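Local coordinates for protein Esterase/lipase (Uncultured bacterium, PDB 3K6K) that probably hydrolyses carboxylic ester bonds, as an esterase/lipase of the alpha/beta hydrolase fold related to hormone-sensitive lipase, at residues A[84-89]-A[115-120]; A[90-95]-A[120-125]; A[136-141]-A[173-178]. All coordinates share one frame; numbering follows the deposited sequence.

Interaction 1. Residues A[84-89]-A[115-120]; sequences LYFHGG and WSLDYR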
loop_
_atom_site.group_PDB
_atom_site.type_symbol
_atom_site.label_atom_id
_atom_site.label_comp_id
_atom_site.label_asym_id
_atom_site.label_seq_id
_atom_site.Cartn_x
_atom_site.Cartn_y
_atom_site.Cartn_z
ATOM N N LEU A 84 -0.386 21.455 -5.760
ATOM C CA LEU A 84 0.363 21.753 -6.916
ATOM C C LEU A 84 0.335 20.467 -7.748
ATOM O O LEU A 84 0.905 19.480 -7.313
ATOM C CB LEU A 84 1.799 22.089 -6.512
ATOM C CG LEU A 84 2.789 22.323 -7.659
ATOM C CD1 LEU A 84 2.146 23.332 -8.671
ATOM C CD2 LEU A 84 4.158 22.828 -7.154
ATOM N N TYR A 85 -0.324 20.505 -8.920
ATOM C CA TYR A 85 -0.596 19.309 -9.737
ATOM C C TYR A 85 0.278 19.158 -11.018
ATOM O O TYR A 85 0.383 20.094 -11.814
ATOM C CB TYR A 85 -2.101 19.186 -10.092
ATOM C CG TYR A 85 -2.450 17.801 -10.598
ATOM C CD1 TYR A 85 -2.257 17.458 -11.940
ATOM C CD2 TYR A 85 -2.950 16.814 -9.715
ATOM C CE1 TYR A 85 -2.528 16.146 -12.382
ATOM C CE2 TYR A 85 -3.227 15.533 -10.134
ATOM C CZ TYR A 85 -3.017 15.193 -11.474
ATOM O OH TYR A 85 -3.274 13.905 -11.903
ATOM N N PHE A 86 0.826 17.967 -11.248
ATOM C CA PHE A 86 1.511 17.704 -12.496
ATOM C C PHE A 86 0.788 16.617 -13.320
ATOM O O PHE A 86 0.596 15.524 -12.844
ATOM C CB PHE A 86 2.982 17.291 -12.266
ATOM C CG PHE A 86 3.703 18.114 -11.265
ATOM C CD1 PHE A 86 3.807 19.495 -11.414
ATOM C CD2 PHE A 86 4.312 17.515 -10.163
ATOM C CE1 PHE A 86 4.497 20.257 -10.480
ATOM C CE2 PHE A 86 5.013 18.275 -9.204
ATOM C CZ PHE A 86 5.105 19.639 -9.359
ATOM N N HIS A 87 0.413 16.910 -14.562
ATOM C CA HIS A 87 -0.372 15.992 -15.381
ATOM C C HIS A 87 0.514 14.878 -15.955
ATOM O O HIS A 87 1.711 14.982 -15.963
ATOM C CB HIS A 87 -1.056 16.773 -16.531
ATOM C CG HIS A 87 -0.094 17.246 -17.569
ATOM N ND1 HIS A 87 0.455 18.514 -17.564
ATOM C CD2 HIS A 87 0.501 16.582 -18.583
ATOM C CE1 HIS A 87 1.280 18.629 -18.593
ATOM N NE2 HIS A 87 1.332 17.468 -19.213
ATOM N N GLY A 88 -0.093 13.803 -16.409
ATOM C CA GLY A 88 0.657 12.736 -17.001
ATOM C C GLY A 88 0.539 12.819 -18.495
ATOM O O GLY A 88 -0.058 13.805 -19.039
ATOM N N GLY A 89 1.134 11.803 -19.145
ATOM C CA GLY A 89 1.215 11.717 -20.598
ATOM C C GLY A 89 2.619 11.358 -21.081
ATOM O O GLY A 89 3.062 11.779 -22.166
ATOM N N TRP A 115 -3.303 24.154 -8.643
ATOM C CA TRP A 115 -2.553 24.885 -9.641
ATOM C C TRP A 115 -2.046 23.772 -10.520
ATOM O O TRP A 115 -1.139 23.067 -10.108
ATOM C CB TRP A 115 -1.310 25.527 -9.011
ATOM C CG TRP A 115 -1.621 26.527 -7.934
ATOM C CD1 TRP A 115 -2.054 26.262 -6.676
ATOM C CD2 TRP A 115 -1.529 27.965 -8.036
ATOM N NE1 TRP A 115 -2.237 27.425 -5.978
ATOM C CE2 TRP A 115 -1.921 28.491 -6.788
ATOM C CE3 TRP A 115 -1.158 28.857 -9.076
ATOM C CZ2 TRP A 115 -1.976 29.891 -6.529
ATOM C CZ3 TRP A 115 -1.181 30.241 -8.828
ATOM C CH2 TRP A 115 -1.590 30.749 -7.548
ATOM N N SER A 116 -2.636 23.613 -11.703
ATOM C CA SER A 116 -2.233 22.556 -12.604
ATOM C C SER A 116 -1.161 23.058 -13.550
ATOM O O SER A 116 -1.397 23.924 -14.431
ATOM C CB SER A 116 -3.454 21.934 -13.321
ATOM O OG SER A 116 -3.044 20.881 -14.195
ATOM N N LEU A 117 0.038 22.539 -13.360
ATOM C CA LEU A 117 1.176 23.136 -14.010
ATOM C C LEU A 117 1.249 22.753 -15.454
ATOM O O LEU A 117 1.074 21.607 -15.749
ATOM C CB LEU A 117 2.453 22.710 -13.315
ATOM C CG LEU A 117 3.652 23.503 -13.773
ATOM C CD1 LEU A 117 3.645 24.824 -12.981
ATOM C CD2 LEU A 117 4.965 22.722 -13.602
ATOM N N ASP A 118 1.508 23.712 -16.357
ATOM C CA ASP A 118 1.891 23.384 -17.757
ATOM C C ASP A 118 3.408 23.241 -17.890
ATOM O O ASP A 118 4.053 23.969 -18.656
ATOM C CB ASP A 118 1.342 24.434 -18.764
ATOM C CG ASP A 118 1.042 23.861 -20.162
ATOM O OD1 ASP A 118 1.693 22.920 -20.672
ATOM O OD2 ASP A 118 0.102 24.373 -20.764
ATOM N N TYR A 119 4.003 22.324 -17.125
ATOM C CA TYR A 119 5.448 22.074 -17.249
ATOM C C TYR A 119 5.776 21.742 -18.678
ATOM O O TYR A 119 4.920 21.338 -19.408
ATOM C CB TYR A 119 5.935 20.940 -16.324
ATOM C CG TYR A 119 5.374 19.589 -16.647
ATOM C CD1 TYR A 119 6.000 18.767 -17.581
ATOM C CD2 TYR A 119 4.245 19.114 -16.003
ATOM C CE1 TYR A 119 5.468 17.522 -17.881
ATOM C CE2 TYR A 119 3.687 17.841 -16.303
ATOM C CZ TYR A 119 4.302 17.087 -17.242
ATOM O OH TYR A 119 3.797 15.857 -17.524
ATOM N N ARG A 120 7.042 21.912 -19.049
ATOM C CA ARG A 120 7.524 21.696 -20.399
ATOM C C ARG A 120 7.616 20.248 -20.762
ATOM O O ARG A 120 8.166 19.429 -20.006
ATOM C CB ARG A 120 8.914 22.342 -20.601
ATOM C CG ARG A 120 8.867 23.712 -21.268
ATOM C CD ARG A 120 9.980 24.668 -20.902
ATOM N NE ARG A 120 11.151 24.038 -20.300
ATOM C CZ ARG A 120 11.796 24.578 -19.269
ATOM N NH1 ARG A 120 11.320 25.698 -18.753
ATOM N NH2 ARG A 120 12.866 24.008 -18.731
HETATM O O HOH W 1 -0.465 19.675 -14.959
#
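Y85 of strand 82-86 is gripped by strand 113-117 through its own N and O: N donates to W115 O at 2.9 Å and O accepts from L117 N in a nearly straight bond. This is parallel pairing, L84 against W115 and Y85 against S116.

Past the strand ends the contact becomes aromatic. The H87 and Y119 rings form an offset stack, centroids 4.4 Å apart and planes at 14°. Y119 CG stands between its backbone N and carbonyl carbon (chi1 65°), which brings CE2 over one face of the imidazole. Y119 OH also donates to H87 O at 2.7 Å, from above the carbonyl plane. H87 opens the HGGG sequence that shapes the oxyanion hole in hormone-sensitive lipase relatives; stack and hydroxyl hold the start of that loop. Water 1, in plane at the imidazole edge, lies 3.0 Å from H87 ND1, donates to L117 O at 2.6 Å and accepts from S116 OG.

L117 CB meets the F86 ring edge at CD1, 4.0 Å away.

Helix 96-110 completes the beta-alpha-beta crossover and packs on Y85, whose OH bonds to D156. F86 rests on helices 129-145 and 158-172; strands 68-74 and 151-156 flank the pair.

Interaction 2. Residues A[90-95]-A[120-125]; sequences GYISGS and RLAPEN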
loop_
_atom_site.group_PDB
_atom_site.type_symbol
_atom_site.label_atom_id
_atom_site.label_comp_id
_atom_site.label_asym_id
_atom_site.label_seq_id
_atom_site.Cartn_x
_atom_site.Cartn_y
_atom_site.Cartn_z
ATOM N N GLY A 90 3.338 10.565 -20.293
ATOM C CA GLY A 90 4.591 10.012 -20.774
ATOM C C GLY A 90 5.731 10.999 -20.930
ATOM O O GLY A 90 6.698 10.699 -21.620
ATOM N N TYR A 91 5.615 12.154 -20.275
ATOM C CA TYR A 91 6.510 13.285 -20.413
ATOM C C TYR A 91 6.447 13.889 -21.820
ATOM O O TYR A 91 7.203 14.810 -22.124
ATOM C CB TYR A 91 7.940 12.930 -20.068
ATOM C CG TYR A 91 8.197 12.542 -18.620
ATOM C CD1 TYR A 91 8.220 11.204 -18.216
ATOM C CD2 TYR A 91 8.443 13.515 -17.659
ATOM C CE1 TYR A 91 8.508 10.859 -16.899
ATOM C CE2 TYR A 91 8.720 13.181 -16.343
ATOM C CZ TYR A 91 8.743 11.863 -15.958
ATOM O OH TYR A 91 9.017 11.568 -14.613
ATOM N N ILE A 92 5.535 13.428 -22.678
ATOM C CA ILE A 92 5.534 13.956 -24.041
ATOM C C ILE A 92 4.202 14.545 -24.463
ATOM O O ILE A 92 4.101 15.088 -25.565
ATOM C CB ILE A 92 5.996 12.909 -25.101
ATOM C CG1 ILE A 92 5.079 11.713 -25.101
ATOM C CG2 ILE A 92 7.411 12.398 -24.819
ATOM C CD1 ILE A 92 5.176 10.868 -26.399
ATOM N N SER A 93 3.178 14.445 -23.620
ATOM C CA SER A 93 1.878 15.003 -23.923
ATOM C C SER A 93 1.160 15.361 -22.647
ATOM O O SER A 93 1.657 15.101 -21.557
ATOM C CB SER A 93 1.050 14.006 -24.682
ATOM O OG SER A 93 1.202 12.717 -24.102
ATOM N N GLY A 94 -0.010 15.969 -22.788
ATOM C CA GLY A 94 -0.904 16.148 -21.704
ATOM C C GLY A 94 -0.862 17.622 -21.431
ATOM O O GLY A 94 0.018 18.282 -21.946
ATOM N N SER A 95 -1.778 18.145 -20.603
ATOM C CA SER A 95 -1.717 19.576 -20.279
ATOM C C SER A 95 -2.694 19.854 -19.174
ATOM O O SER A 95 -3.530 19.014 -18.847
ATOM C CB SER A 95 -2.127 20.383 -21.512
ATOM O OG SER A 95 -3.527 20.168 -21.800
ATOM N N ARG A 120 7.042 21.912 -19.049
ATOM C CA ARG A 120 7.524 21.696 -20.399
ATOM C C ARG A 120 7.616 20.248 -20.762
ATOM O O ARG A 120 8.166 19.429 -20.006
ATOM C CB ARG A 120 8.914 22.342 -20.601
ATOM C CG ARG A 120 8.867 23.712 -21.268
ATOM C CD ARG A 120 9.980 24.668 -20.902
ATOM N NE ARG A 120 11.151 24.038 -20.300
ATOM C CZ ARG A 120 11.796 24.578 -19.269
ATOM N NH1 ARG A 120 11.320 25.698 -18.753
ATOM N NH2 ARG A 120 12.866 24.008 -18.731
ATOM N N LEU A 121 7.164 19.966 -21.979
ATOM C CA LEU A 121 7.190 18.618 -22.564
ATOM C C LEU A 121 8.373 18.291 -23.433
ATOM O O LEU A 121 9.031 19.176 -23.915
ATOM C CB LEU A 121 5.954 18.436 -23.434
ATOM C CG LEU A 121 4.688 18.199 -22.645
ATOM C CD1 LEU A 121 3.602 17.934 -23.675
ATOM C CD2 LEU A 121 4.906 16.982 -21.646
ATOM N N ALA A 122 8.587 17.004 -23.684
ATOM C CA ALA A 122 9.590 16.518 -24.602
ATOM C C ALA A 122 8.873 15.967 -25.850
ATOM O O ALA A 122 7.680 15.677 -25.778
ATOM C CB ALA A 122 10.390 15.440 -23.934
ATOM N N PRO A 123 9.576 15.821 -27.005
ATOM C CA PRO A 123 10.991 16.033 -27.221
ATOM C C PRO A 123 11.404 17.496 -27.424
ATOM O O PRO A 123 12.602 17.776 -27.486
ATOM C CB PRO A 123 11.259 15.209 -28.470
ATOM C CG PRO A 123 10.062 15.435 -29.279
ATOM C CD PRO A 123 8.905 15.473 -28.273
ATOM N N GLU A 124 10.472 18.449 -27.481
ATOM C CA GLU A 124 10.966 19.816 -27.614
ATOM C C GLU A 124 12.007 19.998 -26.513
ATOM O O GLU A 124 13.200 20.066 -26.806
ATOM C CB GLU A 124 9.898 20.915 -27.661
ATOM C CG GLU A 124 8.577 20.625 -26.972
ATOM C CD GLU A 124 7.644 19.779 -27.820
ATOM O OE1 GLU A 124 7.879 18.549 -27.933
ATOM O OE2 GLU A 124 6.688 20.357 -28.365
ATOM N N ASN A 125 11.562 19.909 -25.263
ATOM C CA ASN A 125 12.407 20.077 -24.126
ATOM C C ASN A 125 12.555 18.777 -23.326
ATOM O O ASN A 125 11.647 18.428 -22.573
ATOM C CB ASN A 125 11.822 21.179 -23.265
ATOM C CG ASN A 125 11.355 22.398 -24.084
ATOM O OD1 ASN A 125 10.226 22.426 -24.602
ATOM N ND2 ASN A 125 12.195 23.415 -24.153
#
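L121 reaches the Y91-S93 backbone of the loop with both of its methyls, and the packing is close there. CD2 lies 3.2 Å from Y91 O, while CD1 sits 3.4 Å from S93 CA and 3.5 Å from I92 O. The fork is carried inward by a CG anti to the carbonyl carbon (chi1 -76°) and an extended chi2; within this loop its methyls meet backbone atoms, and R42 of helix 38-49 also packs on it. Next to it, A122 N donates to Y91 O at 3.0 Å, in a bond running almost in line with the C=O. The A122 carbonyl returns the approach: its O faces I92 CA at 3.3 Å in a CA-H...O contact, with I92 CG2 close beside it.

The other side is looser. I92 CG2 and A122 CB are 4.3 Å apart, and P123, after a cis peptide bond, is exposed and packs on L38 and L218 instead. Y91, just past the last glycine of the HGGG sequence, G90, directs its ring away from the contact and stacks on Y219.

The contact thus rests on one backbone hydrogen bond and on leucine methyls packed against main-chain atoms: Y91 O accepts the N-H of A122 while L121 CD2 packs tightly beside it. The R42 guanidinium links the two loops indirectly, bonding I92 O on one and exposed E124 on the other.

Interaction 3. Residues A[136-141]-A[173-178]; sequences AAYRAL and DGLPMP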
loop_
_atom_site.group_PDB
_atom_site.type_symbol
_atom_site.label_atom_id
_atom_site.label_comp_id
_atom_site.label_asym_id
_atom_site.label_seq_id
_atom_site.Cartn_x
_atom_site.Cartn_y
_atom_site.Cartn_z
ATOM N N ALA A 136 10.676 25.132 -9.868
ATOM C CA ALA A 136 10.490 26.573 -9.944
ATOM C C ALA A 136 9.087 26.907 -9.488
ATOM O O ALA A 136 8.906 27.833 -8.708
ATOM C CB ALA A 136 10.756 27.066 -11.320
ATOM N N ALA A 137 8.095 26.103 -9.903
ATOM C CA ALA A 137 6.700 26.385 -9.529
ATOM C C ALA A 137 6.489 26.260 -8.009
ATOM O O ALA A 137 5.864 27.114 -7.365
ATOM C CB ALA A 137 5.772 25.452 -10.289
ATOM N N TYR A 138 7.046 25.203 -7.443
ATOM C CA TYR A 138 6.978 24.954 -6.012
ATOM C C TYR A 138 7.574 26.118 -5.226
ATOM O O TYR A 138 6.933 26.669 -4.335
ATOM C CB TYR A 138 7.705 23.646 -5.679
ATOM C CG TYR A 138 7.672 23.322 -4.215
ATOM C CD1 TYR A 138 8.848 23.046 -3.523
ATOM C CD2 TYR A 138 6.469 23.302 -3.516
ATOM C CE1 TYR A 138 8.821 22.704 -2.203
ATOM C CE2 TYR A 138 6.425 23.014 -2.168
ATOM C CZ TYR A 138 7.605 22.718 -1.513
ATOM O OH TYR A 138 7.573 22.394 -0.191
ATOM N N ARG A 139 8.791 26.497 -5.582
ATOM C CA ARG A 139 9.473 27.644 -4.958
ATOM C C ARG A 139 8.516 28.844 -4.961
ATOM O O ARG A 139 8.218 29.453 -3.904
ATOM C CB ARG A 139 10.762 27.945 -5.722
ATOM C CG ARG A 139 11.773 28.879 -5.047
ATOM C CD ARG A 139 13.098 28.878 -5.889
ATOM N NE ARG A 139 14.309 28.820 -5.049
ATOM C CZ ARG A 139 15.271 27.873 -5.093
ATOM N NH1 ARG A 139 15.234 26.826 -5.939
ATOM N NH2 ARG A 139 16.308 27.986 -4.265
ATOM N N ALA A 140 7.944 29.113 -6.128
ATOM C CA ALA A 140 7.022 30.219 -6.252
ATOM C C ALA A 140 5.782 30.008 -5.444
ATOM O O ALA A 140 5.200 30.960 -4.924
ATOM C CB ALA A 140 6.682 30.451 -7.710
ATOM N N LEU A 141 5.350 28.761 -5.332
ATOM C CA LEU A 141 4.134 28.485 -4.578
ATOM C C LEU A 141 4.360 28.607 -3.033
ATOM O O LEU A 141 3.449 28.969 -2.271
ATOM C CB LEU A 141 3.574 27.107 -5.051
ATOM C CG LEU A 141 2.400 26.360 -4.421
ATOM C CD1 LEU A 141 1.058 27.124 -4.451
ATOM C CD2 LEU A 141 2.300 25.004 -5.149
ATOM N N ASP A 173 18.108 21.308 -3.146
ATOM C CA ASP A 173 18.212 22.759 -3.155
ATOM C C ASP A 173 17.901 23.440 -1.844
ATOM O O ASP A 173 18.013 24.639 -1.764
ATOM C CB ASP A 173 17.331 23.347 -4.265
ATOM C CG ASP A 173 17.824 22.959 -5.655
ATOM O OD1 ASP A 173 18.841 22.243 -5.708
ATOM O OD2 ASP A 173 17.233 23.370 -6.676
ATOM N N GLY A 174 17.472 22.725 -0.819
ATOM C CA GLY A 174 17.280 23.383 0.458
ATOM C C GLY A 174 15.909 23.995 0.667
ATOM O O GLY A 174 15.728 24.855 1.542
ATOM N N LEU A 175 14.923 23.543 -0.108
ATOM C CA LEU A 175 13.548 24.020 0.045
ATOM C C LEU A 175 12.825 23.157 1.080
ATOM O O LEU A 175 13.060 21.955 1.144
ATOM C CB LEU A 175 12.846 23.973 -1.319
ATOM C CG LEU A 175 13.078 25.194 -2.206
ATOM C CD1 LEU A 175 12.416 25.026 -3.583
ATOM C CD2 LEU A 175 12.568 26.454 -1.438
ATOM N N PRO A 176 11.939 23.750 1.884
ATOM C CA PRO A 176 11.247 22.865 2.830
ATOM C C PRO A 176 10.413 21.819 2.075
ATOM O O PRO A 176 10.298 21.917 0.846
ATOM C CB PRO A 176 10.342 23.803 3.637
ATOM C CG PRO A 176 10.264 25.078 2.854
ATOM C CD PRO A 176 11.459 25.139 1.930
ATOM N N MET A 177 9.880 20.824 2.796
ATOM C CA MET A 177 9.047 19.777 2.211
ATOM C C MET A 177 7.582 20.075 2.497
ATOM O O MET A 177 7.262 20.601 3.545
ATOM C CB MET A 177 9.425 18.389 2.726
ATOM C CG MET A 177 10.760 17.826 2.213
ATOM S SD MET A 177 10.884 17.669 0.413
ATOM C CE MET A 177 12.141 16.473 0.243
ATOM N N PRO A 178 6.693 19.699 1.556
ATOM C CA PRO A 178 5.282 19.935 1.604
ATOM C C PRO A 178 4.591 19.035 2.602
ATOM O O PRO A 178 5.205 18.153 3.149
ATOM C CB PRO A 178 4.807 19.585 0.203
ATOM C CG PRO A 178 6.003 19.479 -0.642
ATOM C CD PRO A 178 7.109 19.080 0.275
#
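Y138 OH donates a 3.0 Å hydrogen bond to P176 O, the one hydrogen bond between helix segment 136-141 and the loop 173-178. The acceptor lies in the plane of the phenol ring, at its edge, whereas the hydroxyl stands above the plane of the proline carbonyl, with a C=O...donor angle of 117°. Y138 OH is also packed against P178: P178 CG is 3.3 Å from it, and P178 N is equally near but, as a proline nitrogen, has no hydrogen to share. P178 CG also touches Y138 CZ at 3.7 Å, the two side chains crossing at a slant. Y138 gets there with CG anti to its backbone N (chi1 -180°), a torsion that projects the ring from the helix toward the loop.

L175 fills the next position. Its CD1 lies against two helix residues, 4.1 Å from Y138 CD1 and 4.0 Å from R139 CB, and the tyrosine and leucine run antiparallel alongside one another, meeting at their CD1 atoms. The arginine bends at chi3 (-137°), which brings its guanidinium back across the leucine, one face over CD1.

Farther out, R139 NH1 and D173 OD2 stand 4.1 Å apart. That is beyond a salt bridge, although the opposite charges would still be expected to attract weakly at this more open margin. D173 precedes G174, whose positive phi belongs to a Schellman motif ending helix 158-172.

Helix 129-145 is thereby fastened to the connection from helix 158-172 to strand 180-184. The Y138 ring is further enclosed by M167 and A170 of helix 158-172 and by I151 and I153 of strand 151-156, while L84 of strand 82-86 packs against the base of the tyrosine side chain.

How the interactions relate
From the N terminus, strand 82-86 leads into the loop 90-95, helix 96-110 and strand 113-117, and interaction 1 closes that crossover in the sheet. Interaction 2 crosses it: its segments continue directly from those of interaction 1, joining the loops beyond the two strands, and R120 belongs to both. H87 NE2 touches the 90-95 loop, making the two contacts continuous. Interaction 3 follows in series, closing a loop from helix 129-145 through strand 151-156 and helix 158-172. It touches interaction 1, where L84 and L117 pack on L141 and A137, but stays about 8 Å from interaction 2 at the nearest atoms. Together they tie the central sheet to its loops and covering helices.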